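Local structure of hypothetical protein DR_0824 (Deinococcus radiodurans, 2IMR) at residues 64-69 / 406-411; 37-42 / 83-88; 90-95 / 412-417; 142-147 / 361-366. The protein catalyses the zinc-dependent deamination of aminodeoxyfutalosine to futalosine in menaquinone biosynthesis and acts more weakly on adenosine and related nucleosides. One frame throughout, in Å; residues are numbered along the deposited sequence.

Contact 1: 64-69 / 406-411; sequences ETVAAA and ETWQEG
Thr-65 and Thr-407 form a single beta bridge (CA to CA 4.6 Å) that ties the segment 406-411 to the edge strand 65-70 of the small beta-domain sheet. Two backbone bonds flank the bridge. Val-66 N bonds Glu-406 O at 2.9 Å, and Trp-408 N bonds Glu-64 O at 2.7 Å. The side chains are set around these carbonyls. Both threonines turn CG2 anti to the backbone N, and each methyl comes alongside the facing oxygen: Thr-65 CG2 near Glu-406 O, Thr-407 CG2 near Glu-64 O. Trp-408 CB lies 3.6 Å from Glu-64 O. The Trp-408 side chain also touches Leu-402 and Val-61 of strand 57-62. Glu-406 leads its carboxylate away from the strand to a salt bridge with Arg-403. Just beyond the bridge Ala-67 and Ala-68 both face Val-60 in a classic beta bulge. Val-66 has CG1 anti to the backbone N (chi1 178°), which leaves CG2 beside that N; this methyl lies 3.5 Å from Glu-406 O and meets the indole at its edge, 4.1 Å from Trp-408 CE3.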
loop_
_atom_site.group_PDB
_atom_site.type_symbol
_atom_site.label_atom_id
_atom_site.label_comp_id
_atom_site.label_asym_id
_atom_site.label_seq_id
_atom_site.Cartn_x
_atom_site.Cartn_y
_atom_site.Cartn_z
ATOM N N GLU A 64 9.724 -32.319 6.043
ATOM C CA GLU A 64 9.031 -31.177 5.449
ATOM C C GLU A 64 8.341 -30.401 6.558
ATOM O O GLU A 64 7.406 -29.635 6.308
ATOM C CB GLU A 64 7.966 -31.641 4.453
ATOM C CG GLU A 64 8.486 -32.408 3.259
ATOM C CD GLU A 64 7.369 -32.821 2.323
ATOM O OE1 GLU A 64 6.677 -31.926 1.793
ATOM O OE2 GLU A 64 7.174 -34.039 2.123
ATOM N N THR A 65 8.809 -30.602 7.785
ATOM C CA THR A 65 8.218 -29.957 8.952
ATOM C C THR A 65 9.199 -29.080 9.722
ATOM O O THR A 65 10.351 -29.456 9.933
ATOM C CB THR A 65 7.654 -31.022 9.918
ATOM O OG1 THR A 65 6.754 -31.878 9.204
ATOM C CG2 THR A 65 6.911 -30.366 11.074
ATOM N N VAL A 66 8.733 -27.912 10.147
ATOM C CA VAL A 66 9.573 -26.997 10.907
ATOM C C VAL A 66 9.777 -27.539 12.320
ATOM O O VAL A 66 8.812 -27.823 13.028
ATOM C CB VAL A 66 8.934 -25.593 11.005
ATOM C CG1 VAL A 66 9.811 -24.684 11.839
ATOM C CG2 VAL A 66 8.739 -25.009 9.609
ATOM N N ALA A 67 11.031 -27.680 12.732
ATOM C CA ALA A 67 11.321 -28.183 14.069
ATOM C C ALA A 67 11.383 -27.009 15.032
ATOM O O ALA A 67 10.884 -27.080 16.156
ATOM C CB ALA A 67 12.646 -28.936 14.077
ATOM N N ALA A 68 12.001 -25.927 14.578
ATOM C CA ALA A 68 12.140 -24.733 15.394
ATOM C C ALA A 68 12.523 -23.557 14.514
ATOM O O ALA A 68 13.072 -23.734 13.423
ATOM C CB ALA A 68 13.204 -24.954 16.460
ATOM N N ALA A 69 12.222 -22.356 14.991
ATOM C CA ALA A 69 12.544 -21.142 14.257
ATOM C C ALA A 69 12.913 -20.058 15.252
ATOM O O ALA A 69 12.157 -19.773 16.183
ATOM C CB ALA A 69 11.356 -20.703 13.413
ATOM N N GLU A 406 4.513 -26.692 11.878
ATOM C CA GLU A 406 4.014 -26.192 10.602
ATOM C C GLU A 406 4.777 -26.816 9.440
ATOM O O GLU A 406 5.965 -27.117 9.557
ATOM C CB GLU A 406 4.163 -24.669 10.529
ATOM C CG GLU A 406 3.388 -23.890 11.584
ATOM C CD GLU A 406 1.903 -24.198 11.566
ATOM O OE1 GLU A 406 1.323 -24.275 10.461
ATOM O OE2 GLU A 406 1.313 -24.355 12.656
ATOM N N THR A 407 4.089 -27.008 8.319
ATOM C CA THR A 407 4.714 -27.578 7.130
ATOM C C THR A 407 5.683 -26.545 6.562
ATOM O O THR A 407 5.303 -25.392 6.344
ATOM C CB THR A 407 3.665 -27.899 6.034
ATOM O OG1 THR A 407 2.697 -28.827 6.543
ATOM C CG2 THR A 407 4.338 -28.499 4.811
ATOM N N TRP A 408 6.934 -26.942 6.342
ATOM C CA TRP A 408 7.918 -26.027 5.773
ATOM C C TRP A 408 7.569 -25.823 4.303
ATOM O O TRP A 408 7.470 -26.788 3.547
ATOM C CB TRP A 408 9.336 -26.600 5.888
ATOM C CG TRP A 408 10.352 -25.837 5.071
ATOM C CD1 TRP A 408 11.026 -26.287 3.970
ATOM C CD2 TRP A 408 10.776 -24.480 5.271
ATOM N NE1 TRP A 408 11.844 -25.297 3.475
ATOM C CE2 TRP A 408 11.710 -24.178 4.255
ATOM C CE3 TRP A 408 10.458 -23.491 6.212
ATOM C CZ2 TRP A 408 12.329 -22.928 4.150
ATOM C CZ3 TRP A 408 11.075 -22.247 6.108
ATOM C CH2 TRP A 408 11.999 -21.978 5.084
ATOM N N GLN A 409 7.379 -24.570 3.904
ATOM C CA GLN A 409 7.034 -24.262 2.520
ATOM C C GLN A 409 8.137 -23.483 1.818
ATOM O O GLN A 409 8.731 -22.571 2.391
ATOM C CB GLN A 409 5.733 -23.459 2.460
ATOM C CG GLN A 409 4.509 -24.207 2.965
ATOM C CD GLN A 409 3.226 -23.424 2.764
ATOM O OE1 GLN A 409 2.135 -23.906 3.075
ATOM N NE2 GLN A 409 3.349 -22.207 2.239
ATOM N N GLU A 410 8.405 -23.848 0.570
ATOM C CA GLU A 410 9.434 -23.175 -0.205
ATOM C C GLU A 410 9.072 -21.701 -0.354
ATOM O O GLU A 410 9.934 -20.858 -0.584
ATOM C CB GLU A 410 9.569 -23.828 -1.582
ATOM C CG GLU A 410 10.799 -23.373 -2.344
ATOM C CD GLU A 410 11.068 -24.210 -3.580
ATOM O OE1 GLU A 410 10.821 -23.717 -4.704
ATOM O OE2 GLU A 410 11.525 -25.361 -3.420
ATOM N N GLY A 411 7.784 -21.396 -0.216
ATOM C CA GLY A 411 7.332 -20.020 -0.329
ATOM C C GLY A 411 7.886 -19.110 0.755
ATOM O O GLY A 411 7.847 -17.885 0.621
#

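Contact 2: 37-42 / 83-88; sequences TPRLLT and AEERAG
Leu-41 and Glu-85 run next to each other in the same direction, Leu-41 CD2 resting 3.3 Å from Glu-85 OE1. Arg-39 comes to the same carboxylate at a slant, its guanidinium plane 27° from that of the acid. The bend at chi3 (-58°) sets NE near the acid, where it makes a weak, strongly bent salt-bridge hydrogen bond to Glu-85 OE2 at 3.3 Å, meeting it at the guanidinium edge. Water 1 links Arg-39 NH2 to Glu-85 OE1, so both oxygens of the acid are engaged, and Arg-39 NH1 bonds to Gly-63 O. Beneath these side chains strands 38-43 and 83-86 run parallel in the mixed four-stranded sheet of the beta domain, with 83-86 at its margin. Leu-40 N to Ala-83 O and Thr-42 N to Glu-85 O, each 2.8 Å, are two of the rungs. On the other face Leu-40 and Glu-84 also run alongside, Leu-40 CD2 lying 3.4 Å from Glu-84 CG. Water 3 joins Thr-42 OG1 to Glu-84 OE1, and water 2 joins it to Arg-86 NH1, whose guanidinium has its salt bridge with Asp-44. Past the strand, Ala-87 N bonds Thr-42 O at 2.7 Å and Ala-87 CB touches Leu-41 CB.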
loop_
_atom_site.group_PDB
_atom_site.type_symbol
_atom_site.label_atom_id
_atom_site.label_comp_id
_atom_site.label_asym_id
_atom_site.label_seq_id
_atom_site.Cartn_x
_atom_site.Cartn_y
_atom_site.Cartn_z
ATOM N N THR A 37 16.744 -36.460 10.153
ATOM C CA THR A 37 17.926 -35.620 9.967
ATOM C C THR A 37 17.563 -34.147 9.815
ATOM O O THR A 37 17.142 -33.708 8.743
ATOM C CB THR A 37 18.723 -36.056 8.724
ATOM O OG1 THR A 37 19.001 -37.460 8.801
ATOM C CG2 THR A 37 20.032 -35.287 8.638
ATOM N N PRO A 38 17.730 -33.361 10.891
ATOM C CA PRO A 38 17.418 -31.929 10.873
ATOM C C PRO A 38 18.325 -31.135 9.939
ATOM O O PRO A 38 19.497 -31.461 9.767
ATOM C CB PRO A 38 17.611 -31.512 12.333
ATOM C CG PRO A 38 17.352 -32.786 13.096
ATOM C CD PRO A 38 18.076 -33.800 12.254
ATOM N N ARG A 39 17.771 -30.094 9.329
ATOM C CA ARG A 39 18.536 -29.231 8.443
ATOM C C ARG A 39 18.392 -27.825 9.003
ATOM O O ARG A 39 17.287 -27.400 9.333
ATOM C CB ARG A 39 17.975 -29.267 7.018
ATOM C CG ARG A 39 17.734 -30.666 6.482
ATOM C CD ARG A 39 17.685 -30.679 4.963
ATOM N NE ARG A 39 16.659 -29.802 4.406
ATOM C CZ ARG A 39 15.351 -29.964 4.575
ATOM N NH1 ARG A 39 14.882 -30.976 5.298
ATOM N NH2 ARG A 39 14.507 -29.123 3.996
ATOM N N LEU A 40 19.510 -27.119 9.117
ATOM C CA LEU A 40 19.506 -25.758 9.632
ATOM C C LEU A 40 19.659 -24.765 8.493
ATOM O O LEU A 40 20.742 -24.614 7.924
ATOM C CB LEU A 40 20.651 -25.565 10.630
ATOM C CG LEU A 40 20.953 -24.123 11.050
ATOM C CD1 LEU A 40 19.715 -23.485 11.667
ATOM C CD2 LEU A 40 22.111 -24.123 12.039
ATOM N N LEU A 41 18.562 -24.097 8.154
ATOM C CA LEU A 41 18.588 -23.107 7.090
ATOM C C LEU A 41 18.809 -21.752 7.735
ATOM O O LEU A 41 18.023 -21.333 8.582
ATOM C CB LEU A 41 17.261 -23.104 6.331
ATOM C CG LEU A 41 16.651 -24.462 5.982
ATOM C CD1 LEU A 41 15.554 -24.256 4.960
ATOM C CD2 LEU A 41 17.704 -25.408 5.439
ATOM N N THR A 42 19.878 -21.067 7.343
ATOM C CA THR A 42 20.166 -19.757 7.914
ATOM C C THR A 42 19.866 -18.623 6.937
ATOM O O THR A 42 19.980 -18.781 5.721
ATOM C CB THR A 42 21.634 -19.650 8.359
ATOM O OG1 THR A 42 22.494 -19.763 7.219
ATOM C CG2 THR A 42 21.967 -20.758 9.347
ATOM N N ALA A 83 22.854 -30.387 9.471
ATOM C CA ALA A 83 23.677 -29.833 8.406
ATOM C C ALA A 83 23.172 -28.420 8.137
ATOM O O ALA A 83 21.968 -28.174 8.181
ATOM C CB ALA A 83 23.552 -30.681 7.154
ATOM N N GLU A 84 24.083 -27.490 7.868
ATOM C CA GLU A 84 23.677 -26.116 7.601
ATOM C C GLU A 84 23.517 -25.814 6.123
ATOM O O GLU A 84 24.187 -26.396 5.270
ATOM C CB GLU A 84 24.665 -25.123 8.215
ATOM C CG GLU A 84 24.444 -24.888 9.696
ATOM C CD GLU A 84 25.289 -23.757 10.247
ATOM O OE1 GLU A 84 25.158 -22.613 9.755
ATOM O OE2 GLU A 84 26.082 -24.016 11.180
ATOM N N GLU A 85 22.604 -24.893 5.842
ATOM C CA GLU A 85 22.302 -24.451 4.491
ATOM C C GLU A 85 22.098 -22.943 4.522
ATOM O O GLU A 85 21.316 -22.448 5.325
ATOM C CB GLU A 85 21.002 -25.087 3.994
ATOM C CG GLU A 85 21.082 -26.531 3.545
ATOM C CD GLU A 85 19.717 -27.064 3.153
ATOM O OE1 GLU A 85 18.957 -26.320 2.501
ATOM O OE2 GLU A 85 19.396 -28.222 3.490
ATOM N N ARG A 86 22.806 -22.216 3.664
ATOM C CA ARG A 86 22.638 -20.769 3.576
ATOM C C ARG A 86 21.364 -20.587 2.750
ATOM O O ARG A 86 21.339 -20.914 1.566
ATOM C CB ARG A 86 23.834 -20.140 2.858
ATOM C CG ARG A 86 23.582 -18.740 2.304
ATOM C CD ARG A 86 23.072 -17.762 3.355
ATOM N NE ARG A 86 22.891 -16.427 2.786
ATOM C CZ ARG A 86 22.456 -15.367 3.459
ATOM N NH1 ARG A 86 22.149 -15.470 4.745
ATOM N NH2 ARG A 86 22.332 -14.196 2.843
ATOM N N ALA A 87 20.307 -20.071 3.371
ATOM C CA ALA A 87 19.034 -19.919 2.674
ATOM C C ALA A 87 18.702 -18.540 2.112
ATOM O O ALA A 87 17.548 -18.267 1.789
ATOM C CB ALA A 87 17.906 -20.390 3.581
ATOM N N GLY A 88 19.698 -17.672 1.995
ATOM C CA GLY A 88 19.444 -16.352 1.444
ATOM C C GLY A 88 19.221 -15.259 2.469
ATOM O O GLY A 88 19.415 -15.463 3.667
HETATM O O HOH W 1 16.383 -27.290 2.088
HETATM O O HOH W 2 23.234 -17.195 6.575
HETATM O O HOH W 3 25.055 -21.172 7.369
#

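Contact 3: 90-95 / 412-417; sequences VIAPPP and FRWELS
Trp-414 carries CG anti to its carbonyl carbon (chi1 -69°), and Val-90 carries CG1 anti to its backbone N (chi1 180°); these torsions place the two carbons, and chi2 of 18° turns the indole so that its face meets the valine methyl. Val-90 CG1 lies 3.6 Å from the centroid of the six-membered ring of Trp-414, close to the ring normal, a CH-pi contact. From the opposite side Pro-95 CD comes in toward the rim, 3.6 Å from Trp-414 CZ2, so the ring is sandwiched between two aliphatic groups. The indole N-H is shared by two carbonyls: Trp-414 NE1 bonds Ala-92 O at 2.9 Å, from well above that carbonyl plane, and more weakly Pro-93 O, 3.3 Å from NE1 and in the ring plane. An alanine in place of Trp-414 would probably leave both carbonyls without this donor and open a gap between Val-90 and Pro-95. The backbones are joined by a single bridge, Ile-91 with Arg-413. Ala-92 N bonds Phe-412 O at 2.8 Å, and Trp-414 N reaches Val-90 O at 3.2 Å; the latter oxygen also accepts from water 4, which in turn accepts from Glu-415 N. Phe-412 lays CD2 3.8 Å from Pro-93 CA. The contact thus joins the C-terminal segment to the chain where it enters the barrel: strand 45-47 pairs with Ile-91, helix 380-395 packs on Val-90 and Ala-92 through Val-384, and helix 365-374 presents Arg-365 to Trp-414 in a cation-pi interaction.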
loop_
_atom_site.group_PDB
_atom_site.type_symbol
_atom_site.label_atom_id
_atom_site.label_comp_id
_atom_site.label_asym_id
_atom_site.label_seq_id
_atom_site.Cartn_x
_atom_site.Cartn_y
_atom_site.Cartn_z
ATOM N N VAL A 90 16.219 -13.462 3.183
ATOM C CA VAL A 90 14.994 -13.503 3.953
ATOM C C VAL A 90 14.195 -14.794 3.963
ATOM O O VAL A 90 13.999 -15.440 2.929
ATOM C CB VAL A 90 14.032 -12.376 3.483
ATOM C CG1 VAL A 90 12.739 -12.417 4.282
ATOM C CG2 VAL A 90 14.721 -11.017 3.611
ATOM N N ILE A 91 13.741 -15.159 5.154
ATOM C CA ILE A 91 12.878 -16.312 5.334
ATOM C C ILE A 91 11.677 -15.741 6.066
ATOM O O ILE A 91 11.805 -15.258 7.197
ATOM C CB ILE A 91 13.511 -17.420 6.196
ATOM C CG1 ILE A 91 14.663 -18.081 5.434
ATOM C CG2 ILE A 91 12.454 -18.453 6.543
ATOM C CD1 ILE A 91 15.336 -19.213 6.186
ATOM N N ALA A 92 10.518 -15.773 5.415
ATOM C CA ALA A 92 9.296 -15.236 6.002
ATOM C C ALA A 92 8.094 -15.548 5.126
ATOM O O ALA A 92 8.245 -15.924 3.962
ATOM C CB ALA A 92 9.427 -13.715 6.178
ATOM N N PRO A 93 6.878 -15.405 5.675
ATOM C CA PRO A 93 5.686 -15.683 4.878
ATOM C C PRO A 93 5.711 -14.763 3.660
ATOM O O PRO A 93 6.417 -13.752 3.665
ATOM C CB PRO A 93 4.546 -15.339 5.835
ATOM C CG PRO A 93 5.135 -15.656 7.181
ATOM C CD PRO A 93 6.520 -15.079 7.068
ATOM N N PRO A 94 4.962 -15.106 2.598
ATOM C CA PRO A 94 4.960 -14.238 1.417
ATOM C C PRO A 94 4.478 -12.845 1.815
ATOM O O PRO A 94 3.507 -12.708 2.561
ATOM C CB PRO A 94 3.999 -14.948 0.466
ATOM C CG PRO A 94 3.088 -15.701 1.392
ATOM C CD PRO A 94 4.046 -16.241 2.416
ATOM N N PRO A 95 5.150 -11.796 1.324
ATOM C CA PRO A 95 4.758 -10.426 1.665
ATOM C C PRO A 95 3.434 -9.968 1.072
ATOM O O PRO A 95 2.978 -10.471 0.047
ATOM C CB PRO A 95 5.932 -9.602 1.156
ATOM C CG PRO A 95 6.331 -10.353 -0.084
ATOM C CD PRO A 95 6.286 -11.798 0.382
ATOM N N PHE A 412 8.403 -19.701 1.833
ATOM C CA PHE A 412 8.962 -18.931 2.946
ATOM C C PHE A 412 10.392 -18.506 2.660
ATOM O O PHE A 412 10.936 -17.625 3.323
ATOM C CB PHE A 412 8.950 -19.766 4.230
ATOM C CG PHE A 412 7.577 -20.156 4.691
ATOM C CD1 PHE A 412 7.399 -21.273 5.503
ATOM C CD2 PHE A 412 6.467 -19.402 4.335
ATOM C CE1 PHE A 412 6.131 -21.635 5.953
ATOM C CE2 PHE A 412 5.195 -19.751 4.780
ATOM C CZ PHE A 412 5.026 -20.871 5.591
ATOM N N ARG A 413 11.006 -19.153 1.680
ATOM C CA ARG A 413 12.381 -18.858 1.313
ATOM C C ARG A 413 12.349 -17.893 0.116
ATOM O O ARG A 413 12.307 -18.313 -1.039
ATOM C CB ARG A 413 13.075 -20.176 0.961
ATOM C CG ARG A 413 14.572 -20.118 0.850
ATOM C CD ARG A 413 15.156 -21.540 0.933
ATOM N NE ARG A 413 16.555 -21.554 0.533
ATOM C CZ ARG A 413 17.354 -22.610 0.622
ATOM N NH1 ARG A 413 16.897 -23.761 1.107
ATOM N NH2 ARG A 413 18.612 -22.508 0.220
ATOM N N TRP A 414 12.378 -16.596 0.409
ATOM C CA TRP A 414 12.305 -15.568 -0.627
ATOM C C TRP A 414 13.302 -15.660 -1.782
ATOM O O TRP A 414 12.979 -15.268 -2.905
ATOM C CB TRP A 414 12.401 -14.182 0.017
ATOM C CG TRP A 414 11.200 -13.814 0.843
ATOM C CD1 TRP A 414 10.250 -14.661 1.341
ATOM C CD2 TRP A 414 10.846 -12.502 1.300
ATOM N NE1 TRP A 414 9.327 -13.959 2.079
ATOM C CE2 TRP A 414 9.668 -12.632 2.071
ATOM C CE3 TRP A 414 11.410 -11.230 1.134
ATOM C CZ2 TRP A 414 9.043 -11.534 2.678
ATOM C CZ3 TRP A 414 10.786 -10.132 1.740
ATOM C CH2 TRP A 414 9.615 -10.298 2.502
ATOM N N GLU A 415 14.502 -16.178 -1.525
ATOM C CA GLU A 415 15.505 -16.276 -2.585
ATOM C C GLU A 415 15.081 -17.199 -3.733
ATOM O O GLU A 415 15.697 -17.184 -4.803
ATOM C CB GLU A 415 16.845 -16.770 -2.024
ATOM C CG GLU A 415 16.853 -18.250 -1.674
ATOM C CD GLU A 415 18.248 -18.817 -1.501
ATOM O OE1 GLU A 415 19.200 -18.284 -2.110
ATOM O OE2 GLU A 415 18.389 -19.819 -0.771
ATOM N N LEU A 416 14.029 -17.985 -3.518
ATOM C CA LEU A 416 13.552 -18.926 -4.539
ATOM C C LEU A 416 12.284 -18.467 -5.258
ATOM O O LEU A 416 11.697 -19.222 -6.047
ATOM C CB LEU A 416 13.287 -20.293 -3.898
ATOM C CG LEU A 416 14.390 -20.875 -3.011
ATOM C CD1 LEU A 416 13.912 -22.183 -2.388
ATOM C CD2 LEU A 416 15.645 -21.104 -3.830
ATOM N N SER A 417 11.870 -17.232 -4.995
ATOM C CA SER A 417 10.658 -16.678 -5.587
ATOM C C SER A 417 10.664 -16.642 -7.115
ATOM O O SER A 417 11.637 -16.204 -7.729
ATOM C CB SER A 417 10.418 -15.266 -5.053
ATOM O OG SER A 417 9.193 -14.741 -5.539
HETATM O O HOH W 4 15.624 -16.493 0.949
#

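Contact 4: 142-147 / 361-366; sequences TRLGAG and TLNVRE
Arg-365 and Leu-144 join two helix ends of the amidohydrolase barrel, the Schellman motif that closes helix 130-143 and the capped start of helix 365-374. The tight part is polar. Arg-365 runs extended from CG to NE, and its two terminal nitrogens both reach Leu-144 O: NH2 at 2.8 Å, the weaker NH1 at 3.1 Å. The guanidinium charge would probably be favoured beside a carbonyl at the C-terminal end of a helix. Gly-145 follows with positive phi (128°), and a side chain there would crowd Arg-365 NH2. Asn-363 OD1 caps the helix through Arg-365 N at 3.0 Å and is met by Arg-365 NH1, also at 3.0 Å, from the opposite face of its amide plane. An alanine in place of Arg-365 removes both donors to Leu-144 O, and would probably leave that carbonyl without its mates and the amide of Asn-363 freer to turn. The apolar part, round the partly exposed Leu-144, is looser. Leu-144 crosses Asn-363 at a slant, with CD2 3.7 Å from Asn-363 ND2, and its CD1 stands 4.2 Å from Leu-362 CB. The side chain of Leu-362 lies about 8 Å from those of the zinc-binding residues His-101 and Asp-354. Ahead of the cap Thr-361 OG1 forms an ST turn with Asn-363 N and bonds Glu-366 OE1 at 2.7 Å, from above the carboxylate plane.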
loop_
_atom_site.group_PDB
_atom_site.type_symbol
_atom_site.label_atom_id
_atom_site.label_comp_id
_atom_site.label_asym_id
_atom_site.label_seq_id
_atom_site.Cartn_x
_atom_site.Cartn_y
_atom_site.Cartn_z
ATOM N N THR A 142 -0.878 -14.128 -7.545
ATOM C CA THR A 142 -0.992 -15.497 -7.058
ATOM C C THR A 142 0.285 -16.286 -7.317
ATOM O O THR A 142 0.738 -17.042 -6.454
ATOM C CB THR A 142 -2.186 -16.214 -7.706
ATOM O OG1 THR A 142 -3.390 -15.520 -7.359
ATOM C CG2 THR A 142 -2.282 -17.659 -7.210
ATOM N N ARG A 143 0.875 -16.109 -8.494
ATOM C CA ARG A 143 2.110 -16.818 -8.811
ATOM C C ARG A 143 3.242 -16.360 -7.896
ATOM O O ARG A 143 4.167 -17.121 -7.612
ATOM C CB ARG A 143 2.505 -16.606 -10.279
ATOM C CG ARG A 143 1.596 -17.311 -11.278
ATOM C CD ARG A 143 2.300 -17.519 -12.622
ATOM N NE ARG A 143 2.657 -16.262 -13.269
ATOM C CZ ARG A 143 1.800 -15.491 -13.930
ATOM N NH1 ARG A 143 0.531 -15.852 -14.043
ATOM N NH2 ARG A 143 2.211 -14.352 -14.467
ATOM N N LEU A 144 3.157 -15.118 -7.427
ATOM C CA LEU A 144 4.169 -14.548 -6.541
ATOM C C LEU A 144 4.060 -14.980 -5.076
ATOM O O LEU A 144 4.834 -14.514 -4.236
ATOM C CB LEU A 144 4.129 -13.017 -6.616
ATOM C CG LEU A 144 4.776 -12.407 -7.860
ATOM C CD1 LEU A 144 4.440 -10.926 -7.964
ATOM C CD2 LEU A 144 6.284 -12.618 -7.780
ATOM N N GLY A 145 3.102 -15.845 -4.760
ATOM C CA GLY A 145 2.973 -16.301 -3.385
ATOM C C GLY A 145 1.588 -16.170 -2.778
ATOM O O GLY A 145 1.336 -16.652 -1.667
ATOM N N ALA A 146 0.688 -15.518 -3.502
ATOM C CA ALA A 146 -0.678 -15.332 -3.032
ATOM C C ALA A 146 -0.717 -14.592 -1.698
ATOM O O ALA A 146 -1.541 -14.892 -0.838
ATOM C CB ALA A 146 -1.379 -16.685 -2.906
ATOM N N GLY A 147 0.192 -13.640 -1.519
ATOM C CA GLY A 147 0.194 -12.863 -0.296
ATOM C C GLY A 147 -0.970 -11.902 -0.445
ATOM O O GLY A 147 -1.440 -11.672 -1.561
ATOM N N THR A 361 7.226 -3.857 -10.867
ATOM C CA THR A 361 6.575 -5.160 -10.703
ATOM C C THR A 361 5.649 -5.185 -9.489
ATOM O O THR A 361 5.656 -4.266 -8.674
ATOM C CB THR A 361 7.600 -6.294 -10.507
ATOM O OG1 THR A 361 8.098 -6.253 -9.161
ATOM C CG2 THR A 361 8.761 -6.150 -11.492
ATOM N N LEU A 362 4.871 -6.258 -9.374
ATOM C CA LEU A 362 3.926 -6.437 -8.274
ATOM C C LEU A 362 4.551 -7.223 -7.123
ATOM O O LEU A 362 3.865 -7.604 -6.173
ATOM C CB LEU A 362 2.681 -7.179 -8.775
ATOM C CG LEU A 362 1.853 -6.458 -9.841
ATOM C CD1 LEU A 362 0.713 -7.347 -10.315
ATOM C CD2 LEU A 362 1.313 -5.154 -9.266
ATOM N N ASN A 363 5.860 -7.444 -7.209
ATOM C CA ASN A 363 6.591 -8.210 -6.201
ATOM C C ASN A 363 7.176 -7.349 -5.082
ATOM O O ASN A 363 8.217 -6.722 -5.257
ATOM C CB ASN A 363 7.720 -8.989 -6.883
ATOM C CG ASN A 363 8.363 -9.999 -5.967
ATOM O OD1 ASN A 363 8.077 -10.033 -4.769
ATOM N ND2 ASN A 363 9.238 -10.835 -6.523
ATOM N N VAL A 364 6.520 -7.344 -3.926
ATOM C CA VAL A 364 6.977 -6.550 -2.782
ATOM C C VAL A 364 8.357 -6.949 -2.254
ATOM O O VAL A 364 9.017 -6.158 -1.582
ATOM C CB VAL A 364 5.942 -6.601 -1.620
ATOM C CG1 VAL A 364 6.534 -6.006 -0.342
ATOM C CG2 VAL A 364 4.708 -5.811 -2.012
ATOM N N ARG A 365 8.806 -8.166 -2.553
ATOM C CA ARG A 365 10.129 -8.584 -2.089
ATOM C C ARG A 365 11.161 -7.610 -2.651
ATOM O O ARG A 365 12.188 -7.332 -2.030
ATOM C CB ARG A 365 10.457 -10.003 -2.574
ATOM C CG ARG A 365 9.467 -11.061 -2.115
ATOM C CD ARG A 365 9.862 -12.420 -2.668
ATOM N NE ARG A 365 8.930 -13.482 -2.306
ATOM C CZ ARG A 365 7.674 -13.561 -2.736
ATOM N NH1 ARG A 365 7.183 -12.636 -3.548
ATOM N NH2 ARG A 365 6.913 -14.582 -2.368
ATOM N N GLU A 366 10.876 -7.092 -3.836
ATOM C CA GLU A 366 11.769 -6.156 -4.492
ATOM C C GLU A 366 11.740 -4.772 -3.846
ATOM O O GLU A 366 12.717 -4.025 -3.923
ATOM C CB GLU A 366 11.426 -6.100 -5.984
ATOM C CG GLU A 366 11.911 -7.365 -6.713
ATOM C CD GLU A 366 11.274 -7.590 -8.073
ATOM O OE1 GLU A 366 10.720 -6.641 -8.656
ATOM O OE2 GLU A 366 11.345 -8.734 -8.568
#

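Overall arrangement
Contacts 1 and 2 belong to the same mixed sheet and lie far from the chain's centre: contact 1 is a surface bridge on its edge strand, contact 2 a partly buried parallel pair with a salt bridge and waters. Trp-408 of contact 1 packs on Leu-41 of contact 2. Contact 3 is the buried one, dominated by an aromatic ring and prolines; it touches contact 1 through Ile-91 and contact 2 through Arg-413. Contact 4, smaller and at the surface, relies on an arginine binding a helix-end carbonyl, and that arginine also packs on residues of contact 3. Contacts 1 and 3 both bring in the chain after helix 380-395, whereas contact 4 stays within the barrel.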